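PDB 3HYW: sulfide-quinone reductase from Aquifex aeolicus, which oxidises hydrogen sulfide with the help of FAD and passes the electrons to a quinone, probably building up polysulfide on its active-site cysteines. Local coordinates for residues 16-21 against 28-33; 274-277 against 283-286; 288-293 against 325-330; 294-299 against 318-323; 299-304 against 361-366. One frame throughout, in Å; residues are numbered along the deposited sequence.

Contact 1 (16-21 against 28-33); sequences ATAYNL and LKITLI
I30, L21 and A18 form the middle of the seam along which helix 12-24 lies on strand 29-33, the second half of the first beta-alpha-beta unit (strand 4-8, helix 12-24, strand 29-33) of the Rossmann-type FAD-binding fold. The axes of 16-21 and 29-33 run almost antiparallel (167°), 9.6 Å apart at closest approach, a spacing filled by aliphatic side chains with no hydrogen bond between the two segments. I30 splits its two branches over the helix. Its CG2, anti to the backbone N, meets CB of A18 at 4.1 Å, while CD1 at the end of the other branch lies 3.8 Å from CB of L21. The small A18 also receives CD1 of L32 from the next inward-facing strand position. V5 of strand 4-8 packs against both L21 and L28, and I71 of strand 71-74 against A18. At the L28 end of the seam the two leucine side chains cross at a slant, CD2 of L21 resting 3.9 Å from CD1 of L28.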
# COMPACT_ATOMS: atom_id res chain seq x y z
N ALA A 16 -34.26 1.31 -22.18
CA ALA A 16 -33.91 -0.11 -22.20
C ALA A 16 -35.12 -1.01 -21.96
O ALA A 16 -35.31 -2.00 -22.65
CB ALA A 16 -32.80 -0.42 -21.19
N THR A 17 -35.95 -0.65 -20.98
CA THR A 17 -37.16 -1.42 -20.68
C THR A 17 -38.17 -1.36 -21.83
O THR A 17 -38.68 -2.39 -22.26
CB THR A 17 -37.81 -1.00 -19.34
OG1 THR A 17 -36.79 -0.85 -18.34
CG2 THR A 17 -38.80 -2.08 -18.87
N ALA A 18 -38.46 -0.15 -22.33
CA ALA A 18 -39.37 0.02 -23.47
C ALA A 18 -38.92 -0.75 -24.72
O ALA A 18 -39.75 -1.42 -25.35
CB ALA A 18 -39.56 1.49 -23.80
N TYR A 19 -37.64 -0.66 -25.08
CA TYR A 19 -37.12 -1.38 -26.24
C TYR A 19 -37.14 -2.89 -26.01
O TYR A 19 -37.47 -3.65 -26.92
CB TYR A 19 -35.70 -0.93 -26.59
CG TYR A 19 -35.56 0.45 -27.24
CD1 TYR A 19 -36.61 1.39 -27.21
CD2 TYR A 19 -34.36 0.83 -27.84
CE1 TYR A 19 -36.46 2.65 -27.79
CE2 TYR A 19 -34.21 2.09 -28.41
CZ TYR A 19 -35.25 2.99 -28.38
OH TYR A 19 -35.08 4.23 -28.95
N ASN A 20 -36.79 -3.33 -24.79
CA ASN A 20 -36.80 -4.76 -24.47
C ASN A 20 -38.21 -5.33 -24.61
O ASN A 20 -38.40 -6.38 -25.22
CB ASN A 20 -36.28 -5.05 -23.06
CG ASN A 20 -34.76 -5.01 -22.96
OD1 ASN A 20 -34.04 -5.47 -23.85
ND2 ASN A 20 -34.27 -4.48 -21.85
N LEU A 21 -39.19 -4.61 -24.06
CA LEU A 21 -40.60 -4.97 -24.19
C LEU A 21 -41.08 -5.01 -25.64
O LEU A 21 -41.80 -5.93 -26.05
CB LEU A 21 -41.47 -4.01 -23.38
CG LEU A 21 -41.50 -4.21 -21.87
CD1 LEU A 21 -42.14 -3.00 -21.21
CD2 LEU A 21 -42.26 -5.49 -21.49
N LEU A 28 -47.60 -5.34 -28.18
CA LEU A 28 -47.74 -4.63 -26.90
C LEU A 28 -47.85 -3.12 -27.12
O LEU A 28 -47.05 -2.55 -27.85
CB LEU A 28 -46.50 -4.89 -26.04
CG LEU A 28 -46.57 -5.24 -24.55
CD1 LEU A 28 -45.26 -4.90 -23.86
CD2 LEU A 28 -47.73 -4.59 -23.82
N LYS A 29 -48.85 -2.48 -26.51
CA LYS A 29 -48.90 -1.02 -26.52
C LYS A 29 -47.96 -0.47 -25.45
O LYS A 29 -47.99 -0.91 -24.30
CB LYS A 29 -50.33 -0.50 -26.32
CG LYS A 29 -50.47 1.01 -26.50
CD LYS A 29 -51.90 1.49 -26.23
CE LYS A 29 -51.97 3.02 -26.29
NZ LYS A 29 -53.28 3.55 -25.81
N ILE A 30 -47.11 0.47 -25.84
CA ILE A 30 -46.10 1.02 -24.94
C ILE A 30 -46.07 2.54 -25.04
O ILE A 30 -45.93 3.09 -26.12
CB ILE A 30 -44.68 0.44 -25.23
CG1 ILE A 30 -44.67 -1.09 -25.11
CG2 ILE A 30 -43.64 1.07 -24.29
CD1 ILE A 30 -43.48 -1.76 -25.75
N THR A 31 -46.20 3.19 -23.89
CA THR A 31 -46.14 4.63 -23.81
C THR A 31 -44.99 5.02 -22.89
O THR A 31 -44.89 4.53 -21.76
CB THR A 31 -47.47 5.22 -23.28
OG1 THR A 31 -48.55 4.79 -24.12
CG2 THR A 31 -47.43 6.74 -23.24
N LEU A 32 -44.12 5.88 -23.39
CA LEU A 32 -43.03 6.42 -22.60
C LEU A 32 -43.30 7.89 -22.30
O LEU A 32 -43.54 8.69 -23.21
CB LEU A 32 -41.69 6.24 -23.31
CG LEU A 32 -40.41 6.49 -22.49
CD1 LEU A 32 -39.34 5.44 -22.79
CD2 LEU A 32 -39.86 7.88 -22.74
N ILE A 33 -43.26 8.22 -21.01
CA ILE A 33 -43.46 9.59 -20.54
C ILE A 33 -42.14 10.11 -19.98
O ILE A 33 -41.57 9.51 -19.07
CB ILE A 33 -44.54 9.66 -19.42
CG1 ILE A 33 -45.86 9.01 -19.87
CG2 ILE A 33 -44.76 11.10 -18.97
CD1 ILE A 33 -46.89 8.85 -18.76

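Contact 2 (274-277 against 283-286); sequences MVIV and NPTY
This is a partly buried packing contact between two irregular pieces of one long loop, the connection from helix 258-261 to strand 289-291, and it is carried mainly by I276 against N283 and P284. The methyl branch CG2 of I276 touches CD of the P284 ring at 3.9 Å, with CG slightly farther off, and the two side chains cross at about a right angle. That branch is turned to the proline because CG2 stands anti to the backbone N, CG1 taking the place beside the N (chi1 -56°). The carbonyl of I276 faces the same corner: its O lies 3.6 Å from CD of P284 and receives a CA-H...O contact from N283, CA to O 3.4 Å with 147° at the hydrogen. V277 backs this up chiefly through its main chain, its CA lying 4.4 Å from CA of N283. In the Rossmann-type domain, strand 289-291 is an outermost strand of the five-stranded parallel sheet, and the loop runs alongside it: N283 pairs through its backbone with I289, while V275 makes backbone hydrogen bonds to V295 and A297. Y286 packs on P83 and V267, and its OH is hydrogen-bonded to OD1 of D84.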
# COMPACT_ATOMS: atom_id res chain seq x y z
N MET A 274 -37.50 6.50 -2.96
CA MET A 274 -37.16 5.62 -4.07
C MET A 274 -38.15 4.46 -4.13
O MET A 274 -38.86 4.20 -3.15
CB MET A 274 -35.72 5.14 -3.97
CG MET A 274 -34.72 6.23 -4.32
SD MET A 274 -33.02 5.66 -4.38
CE MET A 274 -32.58 5.58 -2.69
N VAL A 275 -38.18 3.77 -5.27
CA VAL A 275 -39.16 2.71 -5.50
C VAL A 275 -38.84 1.43 -4.71
O VAL A 275 -37.77 0.84 -4.86
CB VAL A 275 -39.30 2.35 -7.00
CG1 VAL A 275 -40.42 1.33 -7.21
CG2 VAL A 275 -39.57 3.63 -7.84
N ILE A 276 -39.80 1.00 -3.89
CA ILE A 276 -39.68 -0.26 -3.18
C ILE A 276 -39.82 -1.40 -4.19
O ILE A 276 -40.84 -1.52 -4.87
CB ILE A 276 -40.71 -0.40 -2.04
CG1 ILE A 276 -40.59 0.78 -1.06
CG2 ILE A 276 -40.54 -1.75 -1.30
CD1 ILE A 276 -41.76 0.90 -0.05
N VAL A 277 -38.76 -2.20 -4.31
CA VAL A 277 -38.78 -3.33 -5.22
C VAL A 277 -38.28 -4.58 -4.51
O VAL A 277 -37.61 -4.48 -3.48
CB VAL A 277 -37.94 -3.09 -6.52
CG1 VAL A 277 -38.57 -2.00 -7.38
CG2 VAL A 277 -36.46 -2.78 -6.21
N ASN A 283 -42.59 -4.15 -7.46
CA ASN A 283 -43.11 -3.71 -6.17
C ASN A 283 -43.82 -4.87 -5.47
O ASN A 283 -44.59 -5.58 -6.10
CB ASN A 283 -44.08 -2.54 -6.35
CG ASN A 283 -44.51 -1.94 -5.02
OD1 ASN A 283 -43.70 -1.35 -4.30
ND2 ASN A 283 -45.77 -2.10 -4.70
N PRO A 284 -43.53 -5.09 -4.17
CA PRO A 284 -44.14 -6.18 -3.40
C PRO A 284 -45.65 -6.11 -3.26
O PRO A 284 -46.30 -7.15 -3.14
CB PRO A 284 -43.47 -6.05 -2.02
CG PRO A 284 -42.19 -5.35 -2.30
CD PRO A 284 -42.54 -4.35 -3.36
N THR A 285 -46.22 -4.90 -3.24
CA THR A 285 -47.65 -4.71 -2.98
C THR A 285 -48.45 -4.65 -4.29
O THR A 285 -49.46 -5.33 -4.44
CB THR A 285 -47.91 -3.44 -2.13
OG1 THR A 285 -47.17 -3.51 -0.91
CG2 THR A 285 -49.39 -3.29 -1.79
N TYR A 286 -47.99 -3.81 -5.21
CA TYR A 286 -48.63 -3.69 -6.52
C TYR A 286 -47.76 -4.41 -7.54
O TYR A 286 -46.74 -3.90 -8.00
CB TYR A 286 -48.85 -2.21 -6.89
CG TYR A 286 -49.72 -1.46 -5.90
CD1 TYR A 286 -49.16 -0.66 -4.90
CD2 TYR A 286 -51.12 -1.55 -5.97
CE1 TYR A 286 -49.96 0.03 -3.99
CE2 TYR A 286 -51.93 -0.86 -5.07
CZ TYR A 286 -51.34 -0.07 -4.08
OH TYR A 286 -52.14 0.61 -3.19

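Contact 3 (288-293 against 325-330); sequences NIFGVG and AHNIVN
F290 meets helix 314-332 through its ring, which I328 and N327 both approach obliquely from the same side, I328 near CD1 and CE1 and N327 near CE2. CG1 of I328 makes the tighter touch, 3.5 Å from CE1 of F290. The phenylalanine and isoleucine side chains lie alongside each other, pointing opposite ways. At another ring atom, CE2 of F290 lies 3.8 Å from CB of N327, so that the asparagine takes part here through its aliphatic carbon. The ring gets to the helix because CG of F290 is anti to the carbonyl carbon (chi1 -64°). Further out, V324 of the same helix and Q282 of the preceding loop also pack on F290, and C280 and K338 on N327. Strand 289-291, at one edge of the parallel Rossmann-type sheet, is joined through the backbone of F290 to L101 and I103 of strand 100-103; I328 in turn packs on Y100 and V102 of that strand and on L21 of helix 12-24.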
# COMPACT_ATOMS: atom_id res chain seq x y z
N ASN A 288 -47.99 -5.15 -10.57
CA ASN A 288 -47.89 -4.61 -11.92
C ASN A 288 -47.04 -3.33 -12.00
O ASN A 288 -46.97 -2.68 -13.05
CB ASN A 288 -49.28 -4.40 -12.54
CG ASN A 288 -50.09 -3.31 -11.85
OD1 ASN A 288 -49.94 -3.07 -10.65
ND2 ASN A 288 -50.97 -2.66 -12.60
N ILE A 289 -46.40 -2.98 -10.89
CA ILE A 289 -45.45 -1.86 -10.85
C ILE A 289 -44.02 -2.39 -10.70
O ILE A 289 -43.74 -3.22 -9.84
CB ILE A 289 -45.77 -0.85 -9.71
CG1 ILE A 289 -47.15 -0.20 -9.91
CG2 ILE A 289 -44.68 0.23 -9.62
CD1 ILE A 289 -47.57 0.75 -8.81
N PHE A 290 -43.14 -1.90 -11.57
CA PHE A 290 -41.74 -2.29 -11.57
C PHE A 290 -40.89 -1.02 -11.51
O PHE A 290 -41.32 0.06 -11.94
CB PHE A 290 -41.42 -3.10 -12.84
CG PHE A 290 -42.15 -4.42 -12.93
CD1 PHE A 290 -43.45 -4.47 -13.41
CD2 PHE A 290 -41.53 -5.60 -12.54
CE1 PHE A 290 -44.13 -5.68 -13.49
CE2 PHE A 290 -42.20 -6.82 -12.63
CZ PHE A 290 -43.50 -6.86 -13.09
N GLY A 291 -39.70 -1.13 -10.93
CA GLY A 291 -38.76 -0.02 -10.91
C GLY A 291 -37.49 -0.41 -11.63
O GLY A 291 -37.01 -1.54 -11.49
N VAL A 292 -36.93 0.51 -12.42
CA VAL A 292 -35.69 0.25 -13.14
C VAL A 292 -34.79 1.47 -13.01
O VAL A 292 -35.23 2.59 -13.20
CB VAL A 292 -35.95 -0.06 -14.65
CG1 VAL A 292 -34.64 -0.22 -15.43
CG2 VAL A 292 -36.80 -1.30 -14.83
N GLY A 293 -33.52 1.24 -12.67
CA GLY A 293 -32.55 2.32 -12.62
C GLY A 293 -32.23 2.86 -11.24
O GLY A 293 -32.42 2.19 -10.23
N ALA A 325 -38.64 -6.44 -18.24
CA ALA A 325 -39.31 -6.74 -19.51
C ALA A 325 -39.77 -8.19 -19.61
O ALA A 325 -40.90 -8.46 -20.00
CB ALA A 325 -38.43 -6.35 -20.69
N HIS A 326 -38.91 -9.14 -19.23
CA HIS A 326 -39.28 -10.56 -19.21
C HIS A 326 -40.37 -10.86 -18.20
O HIS A 326 -41.29 -11.63 -18.49
CB HIS A 326 -38.06 -11.45 -18.96
CG HIS A 326 -37.23 -11.69 -20.18
ND1 HIS A 326 -37.58 -12.61 -21.14
CD2 HIS A 326 -36.08 -11.12 -20.60
CE1 HIS A 326 -36.67 -12.60 -22.10
NE2 HIS A 326 -35.75 -11.70 -21.80
N ASN A 327 -40.26 -10.24 -17.02
CA ASN A 327 -41.25 -10.39 -15.96
C ASN A 327 -42.64 -9.92 -16.37
O ASN A 327 -43.64 -10.58 -16.07
CB ASN A 327 -40.78 -9.67 -14.69
CG ASN A 327 -39.63 -10.38 -13.99
OD1 ASN A 327 -38.93 -9.80 -13.16
ND2 ASN A 327 -39.43 -11.65 -14.33
N ILE A 328 -42.70 -8.77 -17.05
CA ILE A 328 -43.96 -8.21 -17.57
C ILE A 328 -44.57 -9.10 -18.66
O ILE A 328 -45.77 -9.42 -18.62
CB ILE A 328 -43.76 -6.76 -18.09
CG1 ILE A 328 -43.55 -5.80 -16.91
CG2 ILE A 328 -44.97 -6.31 -18.92
CD1 ILE A 328 -43.09 -4.40 -17.31
N VAL A 329 -43.74 -9.48 -19.62
CA VAL A 329 -44.14 -10.33 -20.73
C VAL A 329 -44.65 -11.69 -20.22
O VAL A 329 -45.71 -12.16 -20.66
CB VAL A 329 -42.97 -10.47 -21.75
CG1 VAL A 329 -43.15 -11.67 -22.65
CG2 VAL A 329 -42.84 -9.19 -22.56
N ASN A 330 -43.93 -12.29 -19.28
CA ASN A 330 -44.32 -13.57 -18.70
C ASN A 330 -45.61 -13.50 -17.88
O ASN A 330 -46.36 -14.48 -17.83
CB ASN A 330 -43.19 -14.16 -17.87
CG ASN A 330 -42.10 -14.76 -18.72
OD1 ASN A 330 -42.17 -14.73 -19.95
ND2 ASN A 330 -41.07 -15.30 -18.07

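Contact 4 (294-299 against 318-323); sequences VVTAIP and EQMAMA. With FAD (flavin-adenine dinucleotide), chain G.
The FAD pyrophosphate site borders this contact: N of V294 donates a nearly straight hydrogen bond to O2P of the cofactor, 2.9 Å with 168° at the hydrogen. The V294 side chain also touches the cofactor, CG2 lying 3.7 Å from C5' of FAD. Away from the phosphate, the chain meets helix 314-332 through a single residue, M320, whose methyl CE touches two side chains of segment 294-299. It comes tip to tip with CD1 of I298 at 3.9 Å and passes 4.0 Å from OG1 of T296, M320 and T296 meeting at a slant. The CA atoms of M320 and T296 are 9.9 Å apart, a gap the methionine spans because its chain is extended (chi2 170°, chi3 -168°). In the Rossmann-type fold of pyridine nucleotide-disulphide oxidoreductases, this loop leaves the end of strand 289-291 and leads on to the helix that packs back over the sheet; here A321 rests on A16, T17 and N20 of helix 12-24. OG1 of T296 is hydrogen-bonded to the carbonyl O of G293, three residues earlier, and K312 NZ joins the carbonyls of V294 and T296. At the start of the helical segment, E318 touches the bound decylubiquinone, with F385 and F389 of helix 376-395 packed against its side chain.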
# COMPACT_ATOMS: atom_id res chain seq x y z
N VAL A 294 -31.73 4.10 -11.22
CA VAL A 294 -31.26 4.76 -10.00
C VAL A 294 -32.40 5.00 -9.01
O VAL A 294 -32.19 5.06 -7.80
CB VAL A 294 -30.57 6.12 -10.35
CG1 VAL A 294 -30.22 6.89 -9.09
CG2 VAL A 294 -29.32 5.87 -11.19
N VAL A 295 -33.61 5.14 -9.54
CA VAL A 295 -34.78 5.42 -8.72
C VAL A 295 -35.18 4.24 -7.81
O VAL A 295 -36.01 4.40 -6.93
CB VAL A 295 -35.99 5.86 -9.60
CG1 VAL A 295 -36.66 4.67 -10.28
CG2 VAL A 295 -36.99 6.64 -8.75
N THR A 296 -34.59 3.07 -8.04
CA THR A 296 -34.90 1.88 -7.24
C THR A 296 -34.24 1.91 -5.86
O THR A 296 -33.07 2.26 -5.73
CB THR A 296 -34.56 0.55 -7.96
OG1 THR A 296 -33.16 0.50 -8.29
CG2 THR A 296 -35.39 0.41 -9.23
N ALA A 297 -34.99 1.53 -4.83
CA ALA A 297 -34.44 1.49 -3.47
C ALA A 297 -33.65 0.20 -3.26
O ALA A 297 -34.22 -0.89 -3.12
CB ALA A 297 -35.56 1.62 -2.45
N ILE A 298 -32.33 0.33 -3.25
CA ILE A 298 -31.45 -0.81 -2.99
C ILE A 298 -30.66 -0.47 -1.73
O ILE A 298 -30.05 0.60 -1.66
CB ILE A 298 -30.48 -1.08 -4.18
CG1 ILE A 298 -31.25 -1.38 -5.47
CG2 ILE A 298 -29.55 -2.27 -3.87
CD1 ILE A 298 -30.34 -1.55 -6.68
N PRO A 299 -30.69 -1.36 -0.72
CA PRO A 299 -29.98 -1.09 0.53
C PRO A 299 -28.47 -0.94 0.29
O PRO A 299 -27.96 -1.50 -0.68
CB PRO A 299 -30.27 -2.33 1.38
CG PRO A 299 -31.51 -2.95 0.75
CD PRO A 299 -31.35 -2.68 -0.70
N GLU A 318 -29.29 -1.97 -17.28
CA GLU A 318 -29.65 -2.75 -18.46
C GLU A 318 -30.14 -4.14 -18.08
O GLU A 318 -31.08 -4.66 -18.68
CB GLU A 318 -28.44 -2.88 -19.41
CG GLU A 318 -28.05 -1.58 -20.14
CD GLU A 318 -26.88 -1.79 -21.08
OE1 GLU A 318 -26.78 -2.87 -21.70
OE2 GLU A 318 -26.05 -0.87 -21.20
N GLN A 319 -29.48 -4.74 -17.08
CA GLN A 319 -29.90 -6.02 -16.53
C GLN A 319 -31.25 -5.95 -15.80
O GLN A 319 -32.06 -6.86 -15.95
CB GLN A 319 -28.81 -6.58 -15.61
CG GLN A 319 -27.51 -6.89 -16.35
CD GLN A 319 -26.39 -7.27 -15.43
OE1 GLN A 319 -26.49 -7.13 -14.22
NE2 GLN A 319 -25.29 -7.76 -16.01
N MET A 320 -31.48 -4.89 -15.02
CA MET A 320 -32.80 -4.60 -14.43
C MET A 320 -33.85 -4.53 -15.51
O MET A 320 -34.92 -5.12 -15.38
CB MET A 320 -32.81 -3.26 -13.71
CG MET A 320 -32.03 -3.20 -12.42
SD MET A 320 -31.91 -1.49 -11.90
CE MET A 320 -30.67 -1.60 -10.61
N ALA A 321 -33.54 -3.79 -16.57
CA ALA A 321 -34.44 -3.61 -17.71
C ALA A 321 -34.80 -4.92 -18.41
O ALA A 321 -35.97 -5.13 -18.74
CB ALA A 321 -33.85 -2.62 -18.71
N MET A 322 -33.80 -5.78 -18.63
CA MET A 322 -34.04 -7.10 -19.25
C MET A 322 -34.95 -7.95 -18.37
O MET A 322 -35.90 -8.57 -18.86
CB MET A 322 -32.74 -7.87 -19.48
CG MET A 322 -31.77 -7.28 -20.47
SD MET A 322 -30.27 -8.30 -20.52
CE MET A 322 -29.03 -7.02 -20.77
N ALA A 323 -34.63 -8.00 -17.07
CA ALA A 323 -35.42 -8.76 -16.11
C ALA A 323 -36.86 -8.27 -16.03
O ALA A 323 -37.80 -9.07 -16.06
CB ALA A 323 -34.76 -8.73 -14.73
PA FAD G . -31.56 8.65 -16.27
O1A FAD G . -30.78 8.00 -17.38
O2A FAD G . -31.03 9.90 -15.63
O5B FAD G . -33.02 8.93 -16.85
C5B FAD G . -34.12 9.39 -16.08
C4B FAD G . -35.14 9.96 -17.06
O4B FAD G . -36.37 10.22 -16.39
C3B FAD G . -34.67 11.30 -17.61
O3B FAD G . -34.99 11.35 -19.01
C2B FAD G . -35.49 12.31 -16.84
O2B FAD G . -35.69 13.52 -17.57
C1B FAD G . -36.79 11.56 -16.63
N9A FAD G . -37.63 12.03 -15.49
C8A FAD G . -37.21 12.42 -14.27
N7A FAD G . -38.29 12.75 -13.52
C5A FAD G . -39.39 12.56 -14.29
C6A FAD G . -40.76 12.73 -14.08
N6A FAD G . -41.22 13.17 -12.89
N1A FAD G . -41.63 12.44 -15.08
C2A FAD G . -41.19 12.00 -16.28
N3A FAD G . -39.88 11.83 -16.51
C4A FAD G . -38.96 12.10 -15.53
N1 FAD G . -22.87 4.47 -15.21
C2 FAD G . -21.98 3.67 -15.86
O2 FAD G . -22.19 2.44 -15.94
N3 FAD G . -20.86 4.17 -16.43
C4 FAD G . -20.61 5.49 -16.36
O4 FAD G . -19.48 6.02 -16.92
C4X FAD G . -21.50 6.33 -15.71
N5 FAD G . -21.24 7.66 -15.64
C5X FAD G . -22.10 8.49 -15.01
C6 FAD G . -21.82 9.86 -14.97
C7 FAD G . -22.68 10.74 -14.33
C7M FAD G . -22.32 12.22 -14.30
C8 FAD G . -23.83 10.24 -13.72
C8M FAD G . -24.81 11.14 -13.00
C9 FAD G . -24.11 8.87 -13.76
C9A FAD G . -23.25 7.97 -14.42
N10 FAD G . -23.52 6.64 -14.49
C10 FAD G . -22.65 5.81 -15.12
C1' FAD G . -24.71 6.08 -13.80
C2' FAD G . -25.94 5.68 -14.58
O2' FAD G . -25.58 4.83 -15.68
C3' FAD G . -26.70 6.93 -15.01
O3' FAD G . -27.06 7.70 -13.83
C4' FAD G . -27.96 6.58 -15.79
O4' FAD G . -28.38 7.75 -16.50
C5' FAD G . -29.07 6.09 -14.86
O5' FAD G . -30.20 5.68 -15.63
P FAD G . -31.71 5.98 -15.17
O1P FAD G . -32.62 5.46 -16.25
O2P FAD G . -31.93 5.53 -13.74
O3P FAD G . -31.80 7.59 -15.09

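Contact 5 (299-304 against 361-366); sequences PPIEKT and DPVIPP
The carbonyl O of V363, hydrogen-bonded to NH1 of R367, also meets the end of I301: CD1 of that isoleucine lies 3.7 Å away. I301 is the one residue of segment 299-304 that packs firmly on segment 361-366. Its CG1 and CD1 both lie against CG1 of I364, each at 3.9 Å, while its CG2 goes to CD of P365 at 3.6 Å. CG1 of V363 is a looser neighbour of I301 CD1. The split follows from the first torsion (chi1 -76°), which sets CG1 beside the backbone N and leaves CG2 anti to it, turned to the proline. Both I364 and P365 meet I301 at a slant, and no hydrogen bond runs between the segments. The loop that receives I301 has a cis peptide bond before P362 and another before P366. It is also held by its main chain: V363 is backbone-bonded to L343, and I364 O takes a hydrogen bond from NH1 of R429 near the C-terminus. P362, P365 and P366 pack on Y178, N214 and V180 of a second subunit of the homotrimer. I301 joins the loop that follows the edge strand 289-291 of the Rossmann-type sheet to the proline-rich connection between strands 355-361 and 369-375, where the V363 side chain comes within about 8 Å of the octathiocane bound in the sulfur pocket.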
# COMPACT_ATOMS: atom_id res chain seq x y z
N PRO A 299 -30.69 -1.36 -0.72
CA PRO A 299 -29.98 -1.09 0.53
C PRO A 299 -28.47 -0.94 0.29
O PRO A 299 -27.96 -1.50 -0.68
CB PRO A 299 -30.27 -2.33 1.38
CG PRO A 299 -31.51 -2.95 0.75
CD PRO A 299 -31.35 -2.68 -0.70
N PRO A 300 -27.77 -0.17 1.14
CA PRO A 300 -26.33 -0.01 0.93
C PRO A 300 -25.54 -1.30 1.14
O PRO A 300 -25.94 -2.16 1.93
CB PRO A 300 -25.93 1.05 1.97
CG PRO A 300 -26.98 0.99 3.01
CD PRO A 300 -28.25 0.61 2.30
N ILE A 301 -24.43 -1.45 0.41
CA ILE A 301 -23.57 -2.62 0.55
C ILE A 301 -22.89 -2.66 1.93
O ILE A 301 -22.65 -3.72 2.48
CB ILE A 301 -22.53 -2.71 -0.60
CG1 ILE A 301 -23.22 -3.19 -1.88
CG2 ILE A 301 -21.36 -3.63 -0.23
CD1 ILE A 301 -22.42 -2.97 -3.16
N GLU A 302 -22.59 -1.48 2.47
CA GLU A 302 -22.14 -1.37 3.85
C GLU A 302 -22.48 -0.02 4.46
O GLU A 302 -22.53 1.00 3.77
CB GLU A 302 -20.65 -1.69 4.00
CG GLU A 302 -19.70 -1.00 3.04
CD GLU A 302 -18.26 -1.47 3.21
OE1 GLU A 302 -18.02 -2.70 3.26
OE2 GLU A 302 -17.36 -0.60 3.29
N LYS A 303 -22.75 -0.03 5.76
CA LYS A 303 -22.96 1.18 6.54
C LYS A 303 -21.57 1.75 6.86
O LYS A 303 -20.86 1.24 7.72
CB LYS A 303 -23.74 0.85 7.83
CG LYS A 303 -24.20 2.06 8.66
CD LYS A 303 -24.96 1.60 9.90
CE LYS A 303 -25.38 2.76 10.82
NZ LYS A 303 -26.68 3.39 10.40
N THR A 304 -21.19 2.80 6.13
CA THR A 304 -19.88 3.42 6.30
C THR A 304 -19.96 4.49 7.39
O THR A 304 -21.05 4.98 7.67
CB THR A 304 -19.39 4.01 4.97
OG1 THR A 304 -20.41 4.85 4.43
CG2 THR A 304 -19.09 2.89 3.97
N ASP A 361 -18.56 -8.71 -10.29
CA ASP A 361 -19.63 -9.67 -10.58
C ASP A 361 -19.95 -10.59 -9.39
O ASP A 361 -19.19 -11.51 -9.10
CB ASP A 361 -19.28 -10.51 -11.81
CG ASP A 361 -20.33 -11.58 -12.12
OD1 ASP A 361 -21.53 -11.29 -11.97
OD2 ASP A 361 -19.95 -12.71 -12.50
N PRO A 362 -21.10 -10.36 -8.72
CA PRO A 362 -21.96 -9.18 -8.88
C PRO A 362 -21.35 -7.98 -8.15
O PRO A 362 -20.33 -8.12 -7.49
CB PRO A 362 -23.28 -9.60 -8.21
CG PRO A 362 -23.15 -11.08 -7.94
CD PRO A 362 -21.69 -11.32 -7.78
N VAL A 363 -21.97 -6.82 -8.27
CA VAL A 363 -21.50 -5.63 -7.56
C VAL A 363 -21.69 -5.82 -6.05
O VAL A 363 -20.80 -5.52 -5.26
CB VAL A 363 -22.17 -4.33 -8.08
CG1 VAL A 363 -21.53 -3.11 -7.46
CG2 VAL A 363 -22.01 -4.23 -9.57
N ILE A 364 -22.84 -6.35 -5.67
CA ILE A 364 -23.14 -6.63 -4.26
C ILE A 364 -22.50 -7.97 -3.85
O ILE A 364 -22.80 -9.00 -4.45
CB ILE A 364 -24.67 -6.63 -4.00
CG1 ILE A 364 -25.28 -5.27 -4.40
CG2 ILE A 364 -24.98 -6.96 -2.54
CD1 ILE A 364 -26.79 -5.31 -4.61
N PRO A 365 -21.61 -7.94 -2.83
CA PRO A 365 -20.93 -9.16 -2.37
C PRO A 365 -21.91 -10.19 -1.76
O PRO A 365 -23.01 -9.81 -1.36
CB PRO A 365 -19.97 -8.65 -1.30
CG PRO A 365 -19.82 -7.19 -1.57
CD PRO A 365 -21.17 -6.76 -2.07
N PRO A 366 -21.51 -11.48 -1.70
CA PRO A 366 -20.22 -12.06 -2.13
C PRO A 366 -20.04 -12.08 -3.65
O PRO A 366 -20.99 -12.35 -4.39
CB PRO A 366 -20.28 -13.50 -1.59
CG PRO A 366 -21.43 -13.53 -0.63
CD PRO A 366 -22.39 -12.50 -1.11

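Overall arrangement
Contacts 1, 3 and 4 are buried and contacts 2 and 5 only partly so. Contacts 1 and 3 reach the same parallel sheet, with L21 packed on I328 and N20 on A325, and contacts 3 and 4 share helix 314-332, where V292 packs on M320. All five rely mostly on apolar side chains; contact 4 adds the hydrogen bond to FAD. Contact 2 lies in a loop tied to its neighbours by main-chain bonds, V275 to V295 and A297 of contact 4 and N283 to I289 of contact 3. Contact 5 shares P299 with contact 4 but lies about 30 Å from contact 1 and 23 Å from contact 3, centre to centre, and borders another subunit.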